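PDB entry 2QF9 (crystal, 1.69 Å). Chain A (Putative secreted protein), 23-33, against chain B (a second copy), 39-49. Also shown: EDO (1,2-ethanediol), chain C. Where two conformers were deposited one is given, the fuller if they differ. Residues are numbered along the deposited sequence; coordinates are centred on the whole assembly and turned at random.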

# COMPACT_ATOMS: atom_id res chain seq x y z
N ALA A 23 3.37 -0.65 10.51
CA ALA A 23 2.45 -1.81 10.48
C ALA A 23 2.65 -2.61 9.18
O ALA A 23 2.70 -3.85 9.19
CB ALA A 23 1.02 -1.38 10.60
N VAL A 24 2.70 -1.89 8.07
CA VAL A 24 2.95 -2.52 6.77
C VAL A 24 4.26 -3.34 6.81
O VAL A 24 4.28 -4.51 6.42
CB VAL A 24 2.96 -1.46 5.62
CG1 VAL A 24 3.33 -2.13 4.29
CG2 VAL A 24 1.57 -0.76 5.56
N GLU A 25 5.35 -2.73 7.29
CA GLU A 25 6.65 -3.40 7.42
C GLU A 25 6.55 -4.65 8.30
O GLU A 25 7.07 -5.72 7.93
CB GLU A 25 7.70 -2.41 7.95
CG GLU A 25 9.07 -3.01 8.26
CD GLU A 25 9.83 -3.55 7.03
OE1 GLU A 25 9.29 -3.53 5.89
OE2 GLU A 25 10.98 -4.02 7.22
N MSE A 26 5.91 -4.53 9.47
CA MSE A 26 5.70 -5.69 10.33
C MSE A 26 4.99 -6.83 9.60
O MSE A 26 5.32 -8.00 9.78
CB MSE A 26 4.89 -5.31 11.55
CG MSE A 26 5.72 -4.94 12.72
SE MSE A 26 4.60 -5.22 14.27
CE MSE A 26 3.20 -3.95 13.86
N SER A 27 3.99 -6.48 8.79
CA SER A 27 3.22 -7.45 8.00
C SER A 27 4.06 -8.16 6.95
O SER A 27 3.94 -9.39 6.79
CB SER A 27 1.98 -6.77 7.39
OG SER A 27 1.16 -6.29 8.47
N TYR A 28 4.93 -7.42 6.26
CA TYR A 28 5.88 -8.02 5.33
C TYR A 28 6.80 -9.00 6.04
O TYR A 28 7.07 -10.09 5.53
CB TYR A 28 6.72 -6.96 4.61
CG TYR A 28 6.07 -6.52 3.32
CD1 TYR A 28 5.23 -5.39 3.28
CD2 TYR A 28 6.23 -7.29 2.16
CE1 TYR A 28 4.61 -5.01 2.07
CE2 TYR A 28 5.60 -6.90 0.94
CZ TYR A 28 4.79 -5.78 0.92
OH TYR A 28 4.17 -5.41 -0.26
N ILE A 29 7.28 -8.62 7.23
CA ILE A 29 8.22 -9.45 7.97
C ILE A 29 7.56 -10.77 8.42
O ILE A 29 8.09 -11.86 8.14
CB ILE A 29 8.85 -8.70 9.18
CG1 ILE A 29 9.70 -7.50 8.71
CG2 ILE A 29 9.72 -9.67 10.00
CD1 ILE A 29 10.03 -6.54 9.87
N VAL A 30 6.41 -10.67 9.08
CA VAL A 30 5.76 -11.88 9.59
C VAL A 30 5.39 -12.87 8.46
O VAL A 30 5.48 -14.07 8.64
CB VAL A 30 4.56 -11.60 10.52
CG1 VAL A 30 3.30 -11.24 9.74
CG2 VAL A 30 4.30 -12.83 11.43
N ARG A 31 5.01 -12.34 7.30
CA ARG A 31 4.58 -13.22 6.21
C ARG A 31 5.74 -14.07 5.69
O ARG A 31 5.53 -15.17 5.17
CB ARG A 31 3.87 -12.44 5.10
CG ARG A 31 2.44 -12.04 5.49
CD ARG A 31 1.82 -11.11 4.43
NE ARG A 31 1.97 -11.64 3.06
CZ ARG A 31 1.15 -12.51 2.49
NH1 ARG A 31 0.11 -13.00 3.15
NH2 ARG A 31 1.37 -12.92 1.24
N ASP A 32 6.97 -13.58 5.90
CA ASP A 32 8.16 -14.32 5.49
C ASP A 32 8.67 -15.30 6.57
O ASP A 32 9.58 -16.09 6.31
CB ASP A 32 9.27 -13.35 5.06
CG ASP A 32 9.14 -12.89 3.61
OD1 ASP A 32 8.16 -13.25 2.92
OD2 ASP A 32 10.03 -12.16 3.16
N ARG A 33 8.06 -15.25 7.75
CA ARG A 33 8.57 -16.02 8.91
C ARG A 33 7.68 -17.21 9.30
O ARG A 33 8.07 -18.03 10.16
CB ARG A 33 8.74 -15.12 10.15
CG ARG A 33 9.69 -13.92 10.04
CD ARG A 33 11.03 -14.26 9.40
NE ARG A 33 11.79 -15.24 10.16
CZ ARG A 33 12.99 -15.72 9.81
NH1 ARG A 33 13.58 -15.29 8.69
NH2 ARG A 33 13.61 -16.61 10.57
C1 EDO C . 1.53 -2.98 -0.60
O1 EDO C . 2.79 -3.24 -0.01
C2 EDO C . 0.49 -2.94 0.51
O2 EDO C . -0.03 -4.25 0.70
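Chain B, residues 39-49: VRRLAYDIAQT

Residues 39-49 of chain B form an unbroken helix that begins before the stretch and continues past it, with phi near -60° and psi between about -36° and -52° throughout. It packs against the chain A helix that begins before Ala23(A) and runs on toward Arg31(A). The two run in nearly opposite directions: their N-to-C vectors make an angle of 148°, and the signed crossing angle is likewise 148°. The axes come no closer than 13.1 Å, a wide separation that leaves room for long side chains between them. The register follows from the direction. CA of Val24(A) lies 9.3 Å from CA of Gln48(B), CA of Tyr28(A) 8.9 Å from CA of Tyr44(B), and CA of Asp32(A) 11.1 Å from CA of Arg40(B). Each step is four residues, up one chain and down the other, so one side of each helix supplies the contact, and only 312 Å² is buried in all.

Tyr28(A) is the centre of it. Its CA-to-CB bond points toward chain B, and Tyr44(B), whose own bond points sideways, brings its ring edge over one face of the Tyr28(A) ring. The planes meet at 75° with centroids 4.9 Å apart, and CE2 of Tyr28(A) lies 3.6 Å from CD1 of Tyr44(B). Farther out on the same tyrosine, OH of Tyr28(A) reaches to 3.4 Å from CB of Ala47(B).

Gln48(B) adopts m for both chi1 and chi2, and its CA-to-CB bond points sideways, but the end of the side chain comes nearer to chain A: NE2 of Gln48(B) is 3.5 Å from CG1 of Val24(A). An ethanediol, probably from the crystallisation liquor, joins the polar ends here. Its O1 is 2.6 Å from OH of Tyr28(A), a hydrogen bond, and it accepts another from NE2 of Gln48(B), also at 2.6 Å.

At Glu25(A) the link is indirect. OE1 of Glu25(A) and OH of Tyr44(B) stand 3.7 Å apart, and one water bridges them, 2.5 Å from each and donating to the carboxylate.

The far end of the contact is closed by charge. Arg40(B) presents the edge of its guanidinium to Asp32(A) in a two-pronged salt bridge, NH1 of Arg40(B) donating to OD1 of Asp32(A) at 2.8 Å and NH2 of Arg40(B) to OD2 of Asp32(A) at 3.0 Å. The rule is compact: an aromatic pair in the middle, flanked by an amide and an ion pair, all at four-residue spacing.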

# COMPACT_ATOMS: atom_id res chain seq x y z
N VAL B 39 14.25 -10.57 -7.42
CA VAL B 39 12.88 -10.42 -7.91
C VAL B 39 11.90 -10.12 -6.77
O VAL B 39 10.98 -9.30 -6.93
CB VAL B 39 12.46 -11.63 -8.78
CG1 VAL B 39 10.95 -11.66 -9.00
CG2 VAL B 39 13.18 -11.56 -10.13
N ARG B 40 12.10 -10.76 -5.61
CA ARG B 40 11.27 -10.40 -4.43
C ARG B 40 11.42 -8.92 -4.02
O ARG B 40 10.45 -8.26 -3.63
CB ARG B 40 11.53 -11.35 -3.25
CG ARG B 40 11.12 -12.79 -3.56
CD ARG B 40 11.22 -13.65 -2.33
NE ARG B 40 9.94 -13.72 -1.63
CZ ARG B 40 9.73 -13.27 -0.39
NH1 ARG B 40 8.52 -13.42 0.16
NH2 ARG B 40 10.70 -12.67 0.31
N ARG B 41 12.64 -8.38 -4.15
CA ARG B 41 12.89 -6.96 -3.86
C ARG B 41 12.11 -6.07 -4.83
O ARG B 41 11.46 -5.09 -4.42
CB ARG B 41 14.39 -6.62 -3.96
CG ARG B 41 14.72 -5.14 -3.72
CD ARG B 41 14.79 -4.32 -5.04
NE ARG B 41 15.96 -4.69 -5.85
CZ ARG B 41 16.14 -4.38 -7.13
NH1 ARG B 41 15.22 -3.68 -7.80
NH2 ARG B 41 17.24 -4.80 -7.75
N LEU B 42 12.22 -6.39 -6.11
CA LEU B 42 11.51 -5.66 -7.15
C LEU B 42 10.01 -5.66 -6.86
O LEU B 42 9.34 -4.61 -6.93
CB LEU B 42 11.78 -6.28 -8.52
CG LEU B 42 10.88 -5.72 -9.62
CD1 LEU B 42 11.20 -4.25 -9.88
CD2 LEU B 42 10.96 -6.56 -10.86
N ALA B 43 9.47 -6.84 -6.57
CA ALA B 43 8.05 -6.98 -6.28
C ALA B 43 7.63 -6.15 -5.06
O ALA B 43 6.57 -5.51 -5.06
CB ALA B 43 7.69 -8.44 -6.07
N TYR B 44 8.46 -6.15 -4.03
CA TYR B 44 8.21 -5.32 -2.85
C TYR B 44 8.10 -3.86 -3.25
O TYR B 44 7.15 -3.16 -2.84
CB TYR B 44 9.32 -5.52 -1.81
CG TYR B 44 9.27 -4.56 -0.64
CD1 TYR B 44 8.53 -4.86 0.51
CD2 TYR B 44 10.00 -3.37 -0.68
CE1 TYR B 44 8.48 -3.95 1.61
CE2 TYR B 44 9.98 -2.47 0.41
CZ TYR B 44 9.22 -2.76 1.54
OH TYR B 44 9.23 -1.84 2.58
N ASP B 45 9.08 -3.39 -4.00
CA ASP B 45 9.15 -1.98 -4.43
C ASP B 45 7.89 -1.61 -5.20
O ASP B 45 7.28 -0.60 -4.92
CB ASP B 45 10.35 -1.72 -5.32
CG ASP B 45 11.67 -1.70 -4.56
OD1 ASP B 45 11.66 -1.54 -3.32
OD2 ASP B 45 12.70 -1.81 -5.25
N ILE B 46 7.52 -2.44 -6.17
CA ILE B 46 6.34 -2.16 -6.99
C ILE B 46 5.05 -2.16 -6.13
O ILE B 46 4.21 -1.26 -6.27
CB ILE B 46 6.23 -3.14 -8.19
CG1 ILE B 46 7.35 -2.84 -9.21
CG2 ILE B 46 4.85 -3.00 -8.83
CD1 ILE B 46 7.49 -3.88 -10.31
N ALA B 47 4.89 -3.17 -5.27
CA ALA B 47 3.72 -3.25 -4.40
C ALA B 47 3.64 -1.99 -3.53
O ALA B 47 2.60 -1.35 -3.41
CB ALA B 47 3.78 -4.50 -3.52
N GLN B 48 4.78 -1.61 -2.96
CA GLN B 48 4.81 -0.44 -2.07
C GLN B 48 4.46 0.85 -2.80
O GLN B 48 3.59 1.62 -2.34
CB GLN B 48 6.17 -0.33 -1.38
CG GLN B 48 6.34 -1.34 -0.23
CD GLN B 48 5.51 -0.98 1.00
OE1 GLN B 48 6.01 -0.35 1.93
NE2 GLN B 48 4.24 -1.36 1.00
N THR B 49 5.09 1.07 -3.95
CA THR B 49 4.86 2.28 -4.74
C THR B 49 3.42 2.35 -5.23
O THR B 49 2.72 3.36 -5.04
CB THR B 49 5.80 2.35 -5.95
OG1 THR B 49 7.13 2.54 -5.47
CG2 THR B 49 5.42 3.53 -6.85
O HOH W 1 7.62 -2.41 4.36